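Local coordinates for protein VIN1 (PDB 6BFI) that binds actin filaments and may play a role in cell-cell adhesion, as a sponge homologue of vinculin, at residues A[1-6]-A[115-120]; A[8-13]-A[121-126]; A[366-371]-A[422-427]; A[436-441]-A[484-489]. All blocks are in the same frame, centred on the assembly; numbering follows the deposited sequence.

Contact 1 of 4, residues A[1-6]-A[115-120]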
loop_
_atom_site.group_PDB
_atom_site.type_symbol
_atom_site.label_atom_id
_atom_site.label_comp_id
_atom_site.label_asym_id
_atom_site.label_seq_id
_atom_site.Cartn_x
_atom_site.Cartn_y
_atom_site.Cartn_z
ATOM N N MET A 1 8.455 27.465 -14.212
ATOM C CA MET A 1 8.184 26.160 -14.805
ATOM C C MET A 1 9.288 25.168 -14.453
ATOM O O MET A 1 10.332 25.134 -15.108
ATOM C CB MET A 1 8.038 26.284 -16.321
ATOM C CG MET A 1 6.953 27.255 -16.754
ATOM S SD MET A 1 7.473 28.287 -18.137
ATOM C CE MET A 1 8.932 29.060 -17.441
ATOM N N PRO A 2 9.058 24.365 -13.418
ATOM C CA PRO A 2 10.093 23.432 -12.959
ATOM C C PRO A 2 10.338 22.314 -13.959
ATOM O O PRO A 2 9.513 22.017 -14.826
ATOM C CB PRO A 2 9.519 22.878 -11.647
ATOM C CG PRO A 2 8.431 23.834 -11.254
ATOM C CD PRO A 2 7.876 24.352 -12.543
ATOM N N VAL A 3 11.508 21.686 -13.822
ATOM C CA VAL A 3 11.851 20.550 -14.667
ATOM C C VAL A 3 10.923 19.385 -14.345
ATOM O O VAL A 3 10.512 19.190 -13.191
ATOM C CB VAL A 3 13.331 20.169 -14.482
ATOM C CG1 VAL A 3 13.623 19.789 -13.034
ATOM C CG2 VAL A 3 13.723 19.045 -15.434
ATOM N N LYS A 4 10.571 18.613 -15.371
ATOM C CA LYS A 4 9.620 17.521 -15.239
ATOM C C LYS A 4 10.255 16.207 -15.675
ATOM O O LYS A 4 11.099 16.171 -16.574
ATOM C CB LYS A 4 8.357 17.786 -16.071
ATOM C CG LYS A 4 7.583 19.031 -15.668
ATOM C CD LYS A 4 7.013 18.896 -14.268
ATOM C CE LYS A 4 6.196 20.119 -13.885
ATOM N NZ LYS A 4 5.548 19.954 -12.553
ATOM N N PHE A 5 9.834 15.118 -15.016
ATOM C CA PHE A 5 10.257 13.777 -15.405
ATOM C C PHE A 5 9.164 12.749 -15.140
ATOM O O PHE A 5 9.466 11.595 -14.816
ATOM C CB PHE A 5 11.549 13.359 -14.686
ATOM C CG PHE A 5 11.913 14.237 -13.525
ATOM C CD1 PHE A 5 11.197 14.181 -12.339
ATOM C CD2 PHE A 5 12.982 15.113 -13.616
ATOM C CE1 PHE A 5 11.538 14.989 -11.266
ATOM C CE2 PHE A 5 13.329 15.922 -12.550
ATOM C CZ PHE A 5 12.606 15.861 -11.373
ATOM N N HIS A 6 7.898 13.147 -15.274
ATOM C CA HIS A 6 6.764 12.250 -15.087
ATOM C C HIS A 6 6.520 11.349 -16.289
ATOM O O HIS A 6 5.572 10.557 -16.267
ATOM C CB HIS A 6 5.498 13.061 -14.788
ATOM C CG HIS A 6 5.173 14.080 -15.837
ATOM N ND1 HIS A 6 4.171 13.898 -16.766
ATOM C CD2 HIS A 6 5.722 15.288 -16.106
ATOM C CE1 HIS A 6 4.113 14.953 -17.560
ATOM N NE2 HIS A 6 5.045 15.810 -17.182
ATOM N N VAL A 115 19.471 24.773 -20.561
ATOM C CA VAL A 115 19.220 23.666 -21.480
ATOM C C VAL A 115 18.365 22.598 -20.807
ATOM O O VAL A 115 17.509 21.975 -21.448
ATOM C CB VAL A 115 20.543 23.089 -22.019
ATOM C CG1 VAL A 115 21.247 24.109 -22.908
ATOM C CG2 VAL A 115 21.447 22.645 -20.887
ATOM N N ILE A 116 18.568 22.382 -19.505
ATOM C CA ILE A 116 17.768 21.405 -18.774
ATOM C C ILE A 116 16.325 21.882 -18.662
ATOM O O ILE A 116 15.390 21.215 -19.126
ATOM C CB ILE A 116 18.379 21.141 -17.387
ATOM C CG1 ILE A 116 19.835 20.693 -17.519
ATOM C CG2 ILE A 116 17.570 20.095 -16.637
ATOM C CD1 ILE A 116 20.540 20.508 -16.189
ATOM N N ASN A 117 16.123 23.052 -18.045
ATOM C CA ASN A 117 14.769 23.580 -17.900
ATOM C C ASN A 117 14.122 23.816 -19.259
ATOM O O ASN A 117 12.926 23.552 -19.443
ATOM C CB ASN A 117 14.793 24.870 -17.081
ATOM C CG ASN A 117 15.138 24.631 -15.622
ATOM O OD1 ASN A 117 14.925 23.539 -15.093
ATOM N ND2 ASN A 117 15.665 25.655 -14.962
ATOM N N GLY A 118 14.903 24.294 -20.229
ATOM C CA GLY A 118 14.357 24.583 -21.545
ATOM C C GLY A 118 13.909 23.340 -22.288
ATOM O O GLY A 118 12.835 23.326 -22.896
ATOM N N MET A 119 14.727 22.284 -22.264
ATOM C CA MET A 119 14.291 21.013 -22.838
ATOM C C MET A 119 13.042 20.504 -22.134
ATOM O O MET A 119 12.097 20.031 -22.787
ATOM C CB MET A 119 15.412 19.978 -22.755
ATOM C CG MET A 119 16.476 20.123 -23.834
ATOM S SD MET A 119 17.849 18.971 -23.622
ATOM C CE MET A 119 17.879 18.173 -25.225
ATOM N N SER A 120 13.010 20.614 -20.802
ATOM C CA SER A 120 11.828 20.199 -20.054
ATOM C C SER A 120 10.576 20.907 -20.557
ATOM O O SER A 120 9.556 20.266 -20.827
ATOM C CB SER A 120 12.022 20.462 -18.563
ATOM O OG SER A 120 10.812 20.226 -17.862
HETATM O O HOH W 1 13.612 23.143 -12.549
#
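K4 gives its backbone N-H to the hydroxyl of S120, with K4 N to S120 OG at 3.0 Å and an N-H...O angle of 139°, an appreciably bent bond. S120 OG lies anti to its own backbone N (chi1 172°), which brings it up to the extended chain, 3.4 Å from V3 CA. An alanine in place of S120 would probably leave the K4 amide without this acceptor while keeping the packing of CB. That packing is with V3, whose CG2 sits 3.8 Å from S120 CB and also reaches I116 CG2 at 4.2 Å. One turn back along the helix from S120 toward its N-terminal side, N117 approaches V3 CB with OD1. The same OD1 accepts a hydrogen bond from a water, which itself accepts one from the N-H of V3, with both V3 N and N117 OD1 2.9 Å from the water oxygen. The N-terminal segment 1-6 packs across helix 102-145, within the helical-bundle architecture of the vinculin family, just before the chain enters helix 8-32. Farther out, V3 and F5 both touch L773 of helix 763-778, and I116 touches V776 there. K4 NZ is hydrogen-bonded to T252 OG1, and the backbone of H6 pairs with T183.

Contact 2 of 4, residues A[8-13]-A[121-126]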
loop_
_atom_site.group_PDB
_atom_site.type_symbol
_atom_site.label_atom_id
_atom_site.label_comp_id
_atom_site.label_asym_id
_atom_site.label_seq_id
_atom_site.Cartn_x
_atom_site.Cartn_y
_atom_site.Cartn_z
ATOM N N LYS A 8 8.401 8.842 -19.490
ATOM C CA LYS A 8 9.600 8.117 -19.902
ATOM C C LYS A 8 10.375 8.861 -20.983
ATOM O O LYS A 8 11.605 8.756 -21.044
ATOM C CB LYS A 8 9.228 6.717 -20.389
ATOM C CG LYS A 8 8.705 5.802 -19.296
ATOM C CD LYS A 8 8.229 4.475 -19.867
ATOM C CE LYS A 8 7.763 3.539 -18.766
ATOM N NZ LYS A 8 7.315 2.229 -19.316
ATOM N N THR A 9 9.681 9.605 -21.846
ATOM C CA THR A 9 10.373 10.438 -22.824
ATOM C C THR A 9 11.104 11.589 -22.144
ATOM O O THR A 9 12.249 11.903 -22.497
ATOM C CB THR A 9 9.379 10.971 -23.857
ATOM O OG1 THR A 9 8.784 9.872 -24.558
ATOM C CG2 THR A 9 10.076 11.888 -24.852
ATOM N N LEU A 10 10.456 12.227 -21.164
ATOM C CA LEU A 10 11.090 13.313 -20.423
ATOM C C LEU A 10 12.377 12.847 -19.757
ATOM O O LEU A 10 13.443 13.433 -19.964
ATOM C CB LEU A 10 10.121 13.871 -19.381
ATOM C CG LEU A 10 9.195 14.998 -19.831
ATOM C CD1 LEU A 10 8.170 15.301 -18.754
ATOM C CD2 LEU A 10 10.005 16.239 -20.154
ATOM N N GLU A 11 12.292 11.791 -18.946
ATOM C CA GLU A 11 13.482 11.261 -18.289
ATOM C C GLU A 11 14.513 10.794 -19.307
ATOM O O GLU A 11 15.715 11.059 -19.156
ATOM C CB GLU A 11 13.087 10.119 -17.352
ATOM C CG GLU A 11 14.243 9.233 -16.920
ATOM C CD GLU A 11 13.789 8.059 -16.072
ATOM O OE1 GLU A 11 12.781 8.199 -15.346
ATOM O OE2 GLU A 11 14.439 6.994 -16.135
ATOM N N SER A 12 14.057 10.117 -20.362
ATOM C CA SER A 12 14.974 9.563 -21.354
ATOM C C SER A 12 15.795 10.650 -22.032
ATOM O O SER A 12 16.980 10.449 -22.322
ATOM C CB SER A 12 14.196 8.749 -22.386
ATOM O OG SER A 12 15.057 8.239 -23.388
ATOM N N VAL A 13 15.189 11.803 -22.290
ATOM C CA VAL A 13 15.888 12.913 -22.941
ATOM C C VAL A 13 16.705 13.730 -21.950
ATOM O O VAL A 13 17.868 14.048 -22.197
ATOM C CB VAL A 13 14.878 13.799 -23.708
ATOM C CG1 VAL A 13 15.511 15.135 -24.071
ATOM C CG2 VAL A 13 14.363 13.086 -24.952
ATOM N N ASP A 121 10.634 22.235 -20.690
ATOM C CA ASP A 121 9.464 22.974 -21.158
ATOM C C ASP A 121 9.114 22.603 -22.594
ATOM O O ASP A 121 7.930 22.480 -22.942
ATOM C CB ASP A 121 9.707 24.478 -21.035
ATOM C CG ASP A 121 9.943 24.914 -19.604
ATOM O OD1 ASP A 121 9.449 24.232 -18.683
ATOM O OD2 ASP A 121 10.620 25.944 -19.401
ATOM N N LEU A 122 10.135 22.417 -23.438
ATOM C CA LEU A 122 9.906 22.044 -24.831
ATOM C C LEU A 122 9.091 20.761 -24.930
ATOM O O LEU A 122 8.123 20.685 -25.696
ATOM C CB LEU A 122 11.240 21.886 -25.557
ATOM C CG LEU A 122 11.534 22.906 -26.655
ATOM C CD1 LEU A 122 12.759 22.491 -27.452
ATOM C CD2 LEU A 122 10.329 23.057 -27.561
ATOM N N LEU A 123 9.469 19.737 -24.163
ATOM C CA LEU A 123 8.664 18.521 -24.150
ATOM C C LEU A 123 7.347 18.712 -23.403
ATOM O O LEU A 123 6.375 17.996 -23.682
ATOM C CB LEU A 123 9.467 17.373 -23.537
ATOM C CG LEU A 123 10.736 16.983 -24.302
ATOM C CD1 LEU A 123 11.643 16.101 -23.456
ATOM C CD2 LEU A 123 10.378 16.285 -25.607
ATOM N N MET A 124 7.285 19.687 -22.492
ATOM C CA MET A 124 6.122 19.839 -21.625
ATOM C C MET A 124 4.950 20.525 -22.314
ATOM O O MET A 124 3.800 20.273 -21.943
ATOM C CB MET A 124 6.496 20.612 -20.360
ATOM C CG MET A 124 6.781 19.722 -19.167
ATOM S SD MET A 124 5.475 18.510 -18.883
ATOM C CE MET A 124 4.070 19.574 -18.565
ATOM N N CYS A 125 5.193 21.403 -23.290
ATOM C CA CYS A 125 4.052 21.952 -24.020
ATOM C C CYS A 125 3.381 20.874 -24.868
ATOM O O CYS A 125 2.147 20.833 -24.976
ATOM C CB CYS A 125 4.474 23.153 -24.870
ATOM S SG CYS A 125 5.876 22.903 -25.976
ATOM N N ALA A 126 4.177 19.971 -25.447
ATOM C CA ALA A 126 3.614 18.823 -26.150
ATOM C C ALA A 126 2.851 17.914 -25.192
ATOM O O ALA A 126 1.722 17.495 -25.479
ATOM C CB ALA A 126 4.727 18.050 -26.860
#
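L10 lays its CD2 methyl against the base of L123, 3.6 Å from L123 CB, and the same methyl meets L123 CD1 at 3.7 Å. The two leucines pass side by side, pointing opposite ways, each reaching toward the other's helix, so they overlap along their lengths instead of meeting only at their ends. The other branch of L10 has a different neighbour: CD1 touches the sulphur of M124, with L10 CD1 to M124 SD at 4.2 Å, and here the two side chains are roughly perpendicular. The turn at chi2 of M124 (-50°) sets SD where L10 CD1 meets it.

One turn along from L10's neighbour T9, V13 meets the L123 tip from another side. L123 CD1 is 4.0 Å from V13 CB and equally far from V13 CG1, so this single methyl touches both V13 and L10 CD2. T9 adds a looser edge, its carbonyl O lying 4.3 Å from L123 CD1.

The helices run antiparallel, their short axes 10.4 Å apart at closest approach and at 167°, in a helical bundle of the vinculin family. L54 of helix 41-59 touches both V13 and L123, and L122 turns to helices 41-59 and 68-97. On the other flank, K4 packs on L10 and H6 on M124.

No hydrogen bond or salt bridge spans the two segments. Cohesion at this surface contact therefore comes from the fit of aliphatic and thioether groups, and the pairing depends on shape and on the partial burial of apolar groups, with no polar bond between the segments to fix its register.

Contact 3 of 4, residues A[366-371]-A[422-427]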
loop_
_atom_site.group_PDB
_atom_site.type_symbol
_atom_site.label_atom_id
_atom_site.label_comp_id
_atom_site.label_asym_id
_atom_site.label_seq_id
_atom_site.Cartn_x
_atom_site.Cartn_y
_atom_site.Cartn_z
ATOM N N LYS A 366 -4.681 -12.252 19.213
ATOM C CA LYS A 366 -5.722 -13.254 19.428
ATOM C C LYS A 366 -7.110 -12.625 19.378
ATOM O O LYS A 366 -8.055 -13.233 18.861
ATOM C CB LYS A 366 -5.494 -13.966 20.763
ATOM C CG LYS A 366 -6.303 -15.246 20.931
ATOM C CD LYS A 366 -5.695 -16.146 22.002
ATOM C CE LYS A 366 -6.246 -17.564 21.914
ATOM N NZ LYS A 366 -5.500 -18.520 22.786
ATOM N N ALA A 367 -7.250 -11.405 19.899
ATOM C CA ALA A 367 -8.545 -10.734 19.866
ATOM C C ALA A 367 -8.949 -10.396 18.438
ATOM O O ALA A 367 -10.116 -10.574 18.059
ATOM C CB ALA A 367 -8.510 -9.475 20.731
ATOM N N LEU A 368 -8.003 -9.914 17.627
ATOM C CA LEU A 368 -8.325 -9.637 16.229
ATOM C C LEU A 368 -8.692 -10.915 15.484
ATOM O O LEU A 368 -9.666 -10.942 14.718
ATOM C CB LEU A 368 -7.158 -8.927 15.544
ATOM C CG LEU A 368 -7.239 -7.399 15.532
ATOM C CD1 LEU A 368 -7.283 -6.843 16.949
ATOM C CD2 LEU A 368 -6.075 -6.806 14.749
ATOM N N ALA A 369 -7.929 -11.990 15.703
ATOM C CA ALA A 369 -8.268 -13.268 15.087
ATOM C C ALA A 369 -9.635 -13.764 15.541
ATOM O O ALA A 369 -10.329 -14.452 14.784
ATOM C CB ALA A 369 -7.195 -14.309 15.400
ATOM N N GLU A 370 -10.043 -13.420 16.766
ATOM C CA GLU A 370 -11.360 -13.822 17.246
ATOM C C GLU A 370 -12.461 -13.017 16.565
ATOM O O GLU A 370 -13.490 -13.576 16.164
ATOM C CB GLU A 370 -11.434 -13.666 18.765
ATOM C CG GLU A 370 -12.445 -14.583 19.431
ATOM C CD GLU A 370 -12.648 -14.264 20.899
ATOM O OE1 GLU A 370 -12.510 -13.081 21.275
ATOM O OE2 GLU A 370 -12.948 -15.195 21.677
ATOM N N ARG A 371 -12.262 -11.701 16.427
ATOM C CA ARG A 371 -13.207 -10.888 15.669
ATOM C C ARG A 371 -13.375 -11.422 14.254
ATOM O O ARG A 371 -14.498 -11.500 13.741
ATOM C CB ARG A 371 -12.745 -9.431 15.633
ATOM C CG ARG A 371 -13.230 -8.589 16.805
ATOM C CD ARG A 371 -14.710 -8.252 16.682
ATOM N NE ARG A 371 -14.984 -7.396 15.531
ATOM C CZ ARG A 371 -14.956 -6.067 15.559
ATOM N NH1 ARG A 371 -14.664 -5.432 16.688
ATOM N NH2 ARG A 371 -15.218 -5.370 14.459
ATOM N N GLU A 422 -11.594 -2.543 9.280
ATOM C CA GLU A 422 -10.963 -1.331 9.792
ATOM C C GLU A 422 -10.137 -1.620 11.042
ATOM O O GLU A 422 -9.038 -1.072 11.205
ATOM C CB GLU A 422 -12.021 -0.268 10.082
ATOM C CG GLU A 422 -11.476 0.972 10.775
ATOM C CD GLU A 422 -10.430 1.693 9.945
ATOM O OE1 GLU A 422 -10.628 1.818 8.718
ATOM O OE2 GLU A 422 -9.406 2.128 10.520
ATOM N N LEU A 423 -10.649 -2.474 11.933
ATOM C CA LEU A 423 -9.901 -2.828 13.136
ATOM C C LEU A 423 -8.599 -3.532 12.779
ATOM O O LEU A 423 -7.537 -3.211 13.322
ATOM C CB LEU A 423 -10.751 -3.713 14.050
ATOM C CG LEU A 423 -10.035 -4.250 15.292
ATOM C CD1 LEU A 423 -9.623 -3.109 16.211
ATOM C CD2 LEU A 423 -10.900 -5.250 16.040
ATOM N N VAL A 424 -8.666 -4.501 11.864
ATOM C CA VAL A 424 -7.460 -5.201 11.429
ATOM C C VAL A 424 -6.472 -4.223 10.808
ATOM O O VAL A 424 -5.263 -4.290 11.066
ATOM C CB VAL A 424 -7.828 -6.336 10.454
ATOM C CG1 VAL A 424 -6.607 -6.794 9.679
ATOM C CG2 VAL A 424 -8.444 -7.498 11.213
ATOM N N ALA A 425 -6.971 -3.290 9.995
ATOM C CA ALA A 425 -6.093 -2.311 9.368
ATOM C C ALA A 425 -5.457 -1.383 10.396
ATOM O O ALA A 425 -4.354 -0.871 10.171
ATOM C CB ALA A 425 -6.870 -1.500 8.328
ATOM N N SER A 426 -6.127 -1.157 11.526
ATOM C CA SER A 426 -5.617 -0.232 12.531
ATOM C C SER A 426 -4.753 -0.897 13.595
ATOM O O SER A 426 -3.974 -0.201 14.255
ATOM C CB SER A 426 -6.774 0.496 13.220
ATOM O OG SER A 426 -7.352 1.461 12.361
ATOM N N SER A 427 -4.866 -2.215 13.782
ATOM C CA SER A 427 -4.176 -2.869 14.889
ATOM C C SER A 427 -3.576 -4.222 14.521
ATOM O O SER A 427 -3.169 -4.963 15.424
ATOM C CB SER A 427 -5.125 -3.050 16.080
ATOM O OG SER A 427 -5.658 -1.808 16.503
#
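Two antiparallel helices of a vinculin-family bundle, 344-375 and 399-427, meet here deep in the protein, near the C-terminal end of the second. Their short axes come within 10.4 Å at an angle of 161°. L368 carries most of the contact by dividing its two methyls. L368 CD1 lies 4.1 Å from L423 CD2, and the two side chains cross obliquely. L368 CD2 goes to V424 and S427, 3.9 Å from V424 CA and 3.5 Å from the carbonyl O of S427.

L423 has its CG anti to the backbone N (chi1 175°), and beyond it CD2 comes over one face of the R371 guanidinium. L423 CD2 sits 3.8 Å from R371 NH1, displaced toward the rim of the flat group, the two side chains standing nearly at right angles. R371 CG also nears L423 CD2, at 4.1 Å; bends at chi2 and chi3 shape the arginine chain beyond it.

The buried guanidinium is well supplied with partners: NE makes a salt bridge to D375, NH2 bonds to T420 OG1 and NH1 to the carbonyl of L308. These bonds probably fix the plane against which L423 rests, and D375 probably eases the repulsion between R371 and nearby R416. S427 OG turns to E301 and R304 of helix 289-306, and V305 of that helix also covers L368.

Antiparallel helices packed through apolar side chains are the element from which the helical bundles of the vinculin/alpha-catenin family are built.

Contact 4 of 4, residues A[436-441]-A[484-489]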
loop_
_atom_site.group_PDB
_atom_site.type_symbol
_atom_site.label_atom_id
_atom_site.label_comp_id
_atom_site.label_asym_id
_atom_site.label_seq_id
_atom_site.Cartn_x
_atom_site.Cartn_y
_atom_site.Cartn_z
ATOM N N ALA A 436 -3.651 0.657 3.730
ATOM C CA ALA A 436 -4.391 1.498 2.794
ATOM C C ALA A 436 -5.242 0.658 1.848
ATOM O O ALA A 436 -6.390 1.012 1.553
ATOM C CB ALA A 436 -3.429 2.385 2.004
ATOM N N GLU A 437 -4.697 -0.462 1.365
ATOM C CA GLU A 437 -5.457 -1.320 0.462
ATOM C C GLU A 437 -6.667 -1.922 1.165
ATOM O O GLU A 437 -7.772 -1.948 0.606
ATOM C CB GLU A 437 -4.554 -2.416 -0.100
ATOM C CG GLU A 437 -5.262 -3.386 -1.028
ATOM C CD GLU A 437 -4.303 -4.342 -1.709
ATOM O OE1 GLU A 437 -3.081 -4.223 -1.478
ATOM O OE2 GLU A 437 -4.771 -5.210 -2.477
ATOM N N LEU A 438 -6.480 -2.403 2.395
ATOM C CA LEU A 438 -7.599 -2.937 3.163
ATOM C C LEU A 438 -8.689 -1.888 3.344
ATOM O O LEU A 438 -9.875 -2.161 3.121
ATOM C CB LEU A 438 -7.107 -3.438 4.520
ATOM C CG LEU A 438 -7.292 -4.926 4.801
ATOM C CD1 LEU A 438 -6.842 -5.259 6.217
ATOM C CD2 LEU A 438 -8.737 -5.333 4.578
ATOM N N ARG A 439 -8.301 -0.674 3.746
ATOM C CA ARG A 439 -9.290 0.382 3.936
ATOM C C ARG A 439 -10.016 0.699 2.633
ATOM O O ARG A 439 -11.227 0.963 2.636
ATOM C CB ARG A 439 -8.620 1.635 4.500
ATOM C CG ARG A 439 -8.002 1.443 5.878
ATOM C CD ARG A 439 -7.627 2.777 6.501
ATOM N NE ARG A 439 -7.222 2.640 7.896
ATOM C CZ ARG A 439 -5.961 2.664 8.314
ATOM N NH1 ARG A 439 -4.972 2.824 7.443
ATOM N NH2 ARG A 439 -5.689 2.532 9.605
ATOM N N LYS A 440 -9.296 0.668 1.507
ATOM C CA LYS A 440 -9.931 0.905 0.215
ATOM C C LYS A 440 -10.971 -0.168 -0.086
ATOM O O LYS A 440 -12.096 0.138 -0.501
ATOM C CB LYS A 440 -8.872 0.961 -0.888
ATOM C CG LYS A 440 -9.381 1.504 -2.215
ATOM C CD LYS A 440 -8.244 1.730 -3.204
ATOM C CE LYS A 440 -7.762 0.426 -3.822
ATOM N NZ LYS A 440 -8.766 -0.146 -4.765
ATOM N N GLU A 441 -10.615 -1.437 0.132
ATOM C CA GLU A 441 -11.565 -2.516 -0.122
ATOM C C GLU A 441 -12.771 -2.435 0.806
ATOM O O GLU A 441 -13.887 -2.800 0.413
ATOM C CB GLU A 441 -10.866 -3.868 0.013
ATOM C CG GLU A 441 -9.694 -4.036 -0.938
ATOM C CD GLU A 441 -9.072 -5.415 -0.871
ATOM O OE1 GLU A 441 -8.402 -5.811 -1.848
ATOM O OE2 GLU A 441 -9.256 -6.102 0.155
ATOM N N GLU A 484 -15.427 -11.007 -0.552
ATOM C CA GLU A 484 -14.487 -12.124 -0.518
ATOM C C GLU A 484 -13.048 -11.648 -0.675
ATOM O O GLU A 484 -12.142 -12.173 -0.015
ATOM C CB GLU A 484 -14.839 -13.145 -1.600
ATOM C CG GLU A 484 -15.949 -14.122 -1.214
ATOM C CD GLU A 484 -15.476 -15.229 -0.278
ATOM O OE1 GLU A 484 -14.334 -15.153 0.226
ATOM O OE2 GLU A 484 -16.250 -16.183 -0.049
ATOM N N SER A 485 -12.806 -10.660 -1.541
ATOM C CA SER A 485 -11.449 -10.134 -1.667
ATOM C C SER A 485 -11.015 -9.423 -0.389
ATOM O O SER A 485 -9.884 -9.616 0.087
ATOM C CB SER A 485 -11.356 -9.195 -2.866
ATOM O OG SER A 485 -12.130 -8.031 -2.652
ATOM N N MET A 486 -11.901 -8.600 0.184
ATOM C CA MET A 486 -11.599 -7.983 1.472
ATOM C C MET A 486 -11.316 -9.043 2.529
ATOM O O MET A 486 -10.427 -8.871 3.372
ATOM C CB MET A 486 -12.753 -7.084 1.913
ATOM C CG MET A 486 -12.384 -6.115 3.026
ATOM S SD MET A 486 -13.820 -5.326 3.775
ATOM C CE MET A 486 -14.504 -6.702 4.697
ATOM N N GLY A 487 -12.055 -10.155 2.486
ATOM C CA GLY A 487 -11.781 -11.250 3.401
ATOM C C GLY A 487 -10.417 -11.872 3.177
ATOM O O GLY A 487 -9.749 -12.284 4.128
ATOM N N ARG A 488 -9.983 -11.955 1.915
ATOM C CA ARG A 488 -8.642 -12.458 1.630
ATOM C C ARG A 488 -7.574 -11.542 2.214
ATOM O O ARG A 488 -6.572 -12.016 2.764
ATOM C CB ARG A 488 -8.433 -12.614 0.125
ATOM C CG ARG A 488 -8.755 -13.995 -0.416
ATOM C CD ARG A 488 -8.119 -14.200 -1.784
ATOM N NE ARG A 488 -8.444 -13.117 -2.708
ATOM C CZ ARG A 488 -9.505 -13.110 -3.508
ATOM N NH1 ARG A 488 -10.348 -14.133 -3.501
ATOM N NH2 ARG A 488 -9.724 -12.081 -4.316
ATOM N N SER A 489 -7.761 -10.225 2.099
ATOM C CA SER A 489 -6.793 -9.306 2.693
ATOM C C SER A 489 -6.773 -9.436 4.212
ATOM O O SER A 489 -5.696 -9.489 4.832
ATOM C CB SER A 489 -7.109 -7.868 2.281
ATOM O OG SER A 489 -7.049 -7.722 0.874
#
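E441 and S489 supply the polar bond of this contact: the hydroxyl of S489 donates to the carboxylate, with S489 OG to E441 OE2 at 2.8 Å. The hydroxyl meets OE2 on its syn side, 32° out of the carboxylate plane. E441 places CG anti to its carbonyl carbon (chi1 -59°) and runs extended from there, so the acid spans the gap between the helices. An alanine at E441 would probably leave the S489 hydroxyl without this acceptor and open a gap over M486 where the carboxylate had lain. R488 is of opposite charge, but its NH2 stays 6.9 Å from E441 OE1, too far for an ion pair.

Van der Waals contacts with M486 lie beside the bond. E441 OE2 is 3.3 Å from M486 CA, and E441 CB meets M486 CG at 4.1 Å. Such proximity fits the short axes, which approach to 9.6 Å at 155°: this is an antiparallel pair within a helical bundle of the vinculin family, joining helices 432-449 and 466-493.

The apolar part belongs to L438. Its CD2 lies against S489 CB at 3.8 Å and M486 CG at 4.0 Å, the leucine set nearly perpendicular to the methionine. M486, bent at chi3, then leads away from this seam toward L417 and A421 of helix 399-427, and it also touches A442 and L445. L438 continues the packing against V424 of helix 399-427 and against V490 and V493, farther along the helix that carries S489.

In the fold
Contacts 1 and 2 share helix 102-145 and sit side by side, centres 7 Å apart: the N-terminal loop covers one part of that helix, with a serine hydroxyl and a water as polar links, and helix 8-32 the next part through apolar groups alone. Contact 1 is partly buried, whereas contact 2 is a surface contact. Contacts 3 and 4, with centres about 13 Å apart, lie closer to the chain's centre and are joined through V424 on L438 and a long, weak E422-R439 ion pair. Contact 3 is the buried one, its arginine bonded outside the pair; contact 4, partly buried, has its serine-glutamate bond across the helices.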